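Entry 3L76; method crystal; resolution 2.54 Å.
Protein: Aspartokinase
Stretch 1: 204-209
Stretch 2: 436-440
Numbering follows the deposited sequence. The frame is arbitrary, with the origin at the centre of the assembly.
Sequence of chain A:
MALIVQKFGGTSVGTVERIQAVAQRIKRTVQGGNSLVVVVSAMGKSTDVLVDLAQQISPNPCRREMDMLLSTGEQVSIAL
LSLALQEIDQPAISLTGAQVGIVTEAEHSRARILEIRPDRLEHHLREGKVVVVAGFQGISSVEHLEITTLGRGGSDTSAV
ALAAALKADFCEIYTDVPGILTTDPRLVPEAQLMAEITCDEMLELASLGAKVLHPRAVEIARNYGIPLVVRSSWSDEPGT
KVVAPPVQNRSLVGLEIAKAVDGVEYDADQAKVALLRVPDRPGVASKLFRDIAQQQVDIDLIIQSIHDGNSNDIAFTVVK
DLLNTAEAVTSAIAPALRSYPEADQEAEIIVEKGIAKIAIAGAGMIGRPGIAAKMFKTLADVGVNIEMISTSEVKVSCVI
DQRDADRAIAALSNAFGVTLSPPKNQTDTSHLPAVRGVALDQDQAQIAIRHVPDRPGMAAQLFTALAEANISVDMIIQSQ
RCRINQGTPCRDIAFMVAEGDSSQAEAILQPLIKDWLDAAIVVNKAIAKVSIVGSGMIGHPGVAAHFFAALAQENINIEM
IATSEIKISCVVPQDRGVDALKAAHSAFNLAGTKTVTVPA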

ATOM      1  N   GLU A 204      13.059  28.787  16.193  1.00 50.38           N
ATOM      2  CA  GLU A 204      14.389  29.372  16.041  1.00 56.87           C
ATOM      3  C   GLU A 204      15.478  28.360  16.390  1.00 61.16           C
ATOM      4  O   GLU A 204      16.607  28.482  15.928  1.00 49.95           O
ATOM      5  CB  GLU A 204      14.553  30.658  16.860  1.00 42.85           C
ATOM      6  CG  GLU A 204      13.797  31.864  16.307  1.00 30.71           C
ATOM      7  CD  GLU A 204      14.373  32.391  14.991  1.00 43.77           C
ATOM      8  OE1 GLU A 204      15.213  31.715  14.369  1.00 38.44           O
ATOM      9  OE2 GLU A 204      13.966  33.486  14.555  1.00 30.78           O
ATOM     10  N   LEU A 205      15.126  27.357  17.193  1.00 52.22           N
ATOM     11  CA  LEU A 205      16.064  26.300  17.570  1.00 52.14           C
ATOM     12  C   LEU A 205      15.735  25.002  16.831  1.00 64.10           C
ATOM     13  O   LEU A 205      15.974  23.909  17.341  1.00 40.46           O
ATOM     14  CB  LEU A 205      16.053  26.063  19.088  1.00 35.48           C
ATOM     15  CG  LEU A 205      16.626  27.174  19.979  1.00 54.56           C
ATOM     16  CD1 LEU A 205      16.122  27.095  21.429  1.00 30.98           C
ATOM     17  CD2 LEU A 205      18.153  27.181  19.934  1.00 44.49           C
ATOM     18  N   ALA A 206      15.185  25.132  15.629  1.00 60.54           N
ATOM     19  CA  ALA A 206      14.819  23.978  14.804  1.00 39.42           C
ATOM     20  C   ALA A 206      15.814  22.824  14.870  1.00 55.13           C
ATOM     21  O   ALA A 206      15.421  21.660  14.954  1.00 68.97           O
ATOM     22  CB  ALA A 206      14.622  24.400  13.365  1.00 41.31           C
ATOM     23  N   SER A 207      17.099  23.146  14.824  1.00 55.82           N
ATOM     24  CA  SER A 207      18.144  22.128  14.836  1.00 55.32           C
ATOM     25  C   SER A 207      18.111  21.268  16.102  1.00 64.25           C
ATOM     26  O   SER A 207      18.446  20.087  16.057  1.00 55.00           O
ATOM     27  CB  SER A 207      19.531  22.772  14.676  1.00 55.27           C
ATOM     28  OG  SER A 207      19.992  23.306  15.907  1.00 62.32           O
ATOM     29  N   LEU A 208      17.721  21.856  17.231  1.00 52.59           N
ATOM     30  CA  LEU A 208      17.590  21.093  18.475  1.00 55.66           C
ATOM     31  C   LEU A 208      16.469  20.045  18.397  1.00 64.20           C
ATOM     32  O   LEU A 208      16.377  19.153  19.235  1.00 67.51           O
ATOM     33  CB  LEU A 208      17.371  22.029  19.671  1.00 52.69           C
ATOM     34  CG  LEU A 208      18.575  22.426  20.539  1.00 56.78           C
ATOM     35  CD1 LEU A 208      19.914  22.336  19.782  1.00 43.81           C
ATOM     36  CD2 LEU A 208      18.355  23.808  21.121  1.00 38.83           C
ATOM     37  N   GLY A 209      15.617  20.156  17.388  1.00 56.26           N
ATOM     38  CA  GLY A 209      14.570  19.181  17.189  1.00 52.12           C
ATOM     39  C   GLY A 209      14.723  18.445  15.873  1.00 69.18           C
ATOM     40  O   GLY A 209      13.811  17.744  15.429  1.00 49.07           O
ATOM     41  N   ARG A 436      16.999  30.324  26.128  1.00 61.43           N
ATOM     42  CA  ARG A 436      16.437  29.000  26.381  1.00 58.79           C
ATOM     43  C   ARG A 436      17.365  27.862  25.946  1.00 52.04           C
ATOM     44  O   ARG A 436      17.453  26.838  26.611  1.00 59.80           O
ATOM     45  CB  ARG A 436      15.079  28.856  25.700  1.00 68.80           C
ATOM     46  CG  ARG A 436      14.375  27.545  25.993  1.00 65.48           C
ATOM     47  CD  ARG A 436      12.928  27.795  26.356  1.00 67.64           C
ATOM     48  NE  ARG A 436      12.720  27.923  27.796  1.00 63.43           N
ATOM     49  CZ  ARG A 436      11.641  28.461  28.355  1.00 63.48           C
ATOM     50  NH1 ARG A 436      10.666  28.951  27.604  1.00 53.34           N
ATOM     51  NH2 ARG A 436      11.541  28.522  29.675  1.00 76.69           N
ATOM     52  N   GLY A 437      18.044  28.042  24.820  1.00 45.44           N
ATOM     53  CA  GLY A 437      18.992  27.055  24.339  1.00 51.11           C
ATOM     54  C   GLY A 437      20.002  27.664  23.388  1.00 58.67           C
ATOM     55  O   GLY A 437      19.822  28.782  22.917  1.00 54.81           O
ATOM     56  N   VAL A 438      21.069  26.932  23.100  1.00 55.90           N
ATOM     57  CA  VAL A 438      22.120  27.435  22.230  1.00 58.33           C
ATOM     58  C   VAL A 438      22.505  26.352  21.242  1.00 66.47           C
ATOM     59  O   VAL A 438      22.287  25.175  21.497  1.00 48.52           O
ATOM     60  CB  VAL A 438      23.369  27.881  23.032  1.00 52.30           C
ATOM     61  CG1 VAL A 438      23.014  29.012  23.972  1.00 54.53           C
ATOM     62  CG2 VAL A 438      23.945  26.717  23.801  1.00 31.93           C
ATOM     63  N   ALA A 439      23.078  26.745  20.112  1.00 61.74           N
ATOM     64  CA  ALA A 439      23.376  25.779  19.066  1.00 49.60           C
ATOM     65  C   ALA A 439      24.576  26.182  18.206  1.00 58.90           C
ATOM     66  O   ALA A 439      24.987  27.340  18.180  1.00 54.94           O
ATOM     67  CB  ALA A 439      22.152  25.543  18.203  1.00 26.10           C
ATOM     68  N   LEU A 440      25.113  25.201  17.493  1.00 41.91           N
ATOM     69  CA  LEU A 440      26.321  25.365  16.728  1.00 40.42           C
ATOM     70  C   LEU A 440      26.197  24.748  15.347  1.00 58.00           C
ATOM     71  O   LEU A 440      25.815  23.598  15.222  1.00 54.81           O
ATOM     72  CB  LEU A 440      27.486  24.690  17.448  1.00 43.67           C
ATOM     73  CG  LEU A 440      28.849  24.917  16.765  1.00 59.37           C
ATOM     74  CD1 LEU A 440      29.339  26.357  16.954  1.00 49.15           C
ATOM     75  CD2 LEU A 440      29.890  23.943  17.265  1.00 66.04           C
TER

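What holds Leu205 against the strand? Leu205 gives up more surface to the other stretch than any other residue here, 59 Å², and it does so at a change in the backbone: it is the first residue after a helix to leave helical phi/psi, with values of -106/30. Its CA-to-CB bond points toward the strand, and the side chain, with chi1 in the m well and chi2 in t, carries its methyl groups to the backbone of the strand rather than to a side chain there. Leu205 CD2 lies 3.8 Å from Gly437 O and 4.3 Å from Val438 N, so the methyl rests against the peptide unit that joins those two residues. These are van der Waals contacts, and no hydrogen bond crosses between the stretches.

What lies over Gly437, which has no side chain? Its backbone is extended at the start of the strand. A CB placed there with ideal geometry would point toward the first stretch and fall 3.3 Å from both Leu205 CD1 and Leu208 CD2, tight for two carbon atoms. The space that a side chain would need is therefore bordered by methyls from two leucines. The backbones themselves remain well apart, with Leu205 CA and Gly437 CA separated by 7.4 Å, and the side chain of Leu205 spans much of that gap. Although it offers only backbone, Gly437 has 33 Å² covered, nearly as much as Ala439.

How does Ala439 meet the first stretch? With 39 Å² covered, it contributes the most on the strand side, and its CA-to-CB bond points toward the partner. Its single methyl touches two residues: Ala439 CB is 3.9 Å from Ser207 OG and 4.2 Å from Leu208 CD1. The second pair is an apolar side-chain contact, while the first brings a hydroxyl oxygen against a methyl that cannot hydrogen bond, so it amounts to packing alone. Leu208 CD1 also lies 4.1 Å from Val438 O, placing that methyl beside both the strand backbone and the alanine side chain. The chi1 of Leu208, -97°, and its chi2, 25°, both lie between the standard wells.

What do the two backbones contribute to the arrangement? Along the strand the CA-to-CB directions alternate: Ala439 points toward the first stretch, whereas Val438 and Leu440 point away, and an ideal CB on Gly437 would point toward it. Val438 consequently takes part through backbone atoms, its side chain coming no nearer than 6.1 Å. On the other side, residues 206 to 208 form a 3-10 segment. Leu208 N donates to Leu205 O at 2.7 Å, and Gly209 N donates to Ala206 O at 2.9 Å. The first of these bonds ties together the backbones of the two leucines that reach the strand. The whole contact is small, burying 204 Å² over both sides, and rests on close packing.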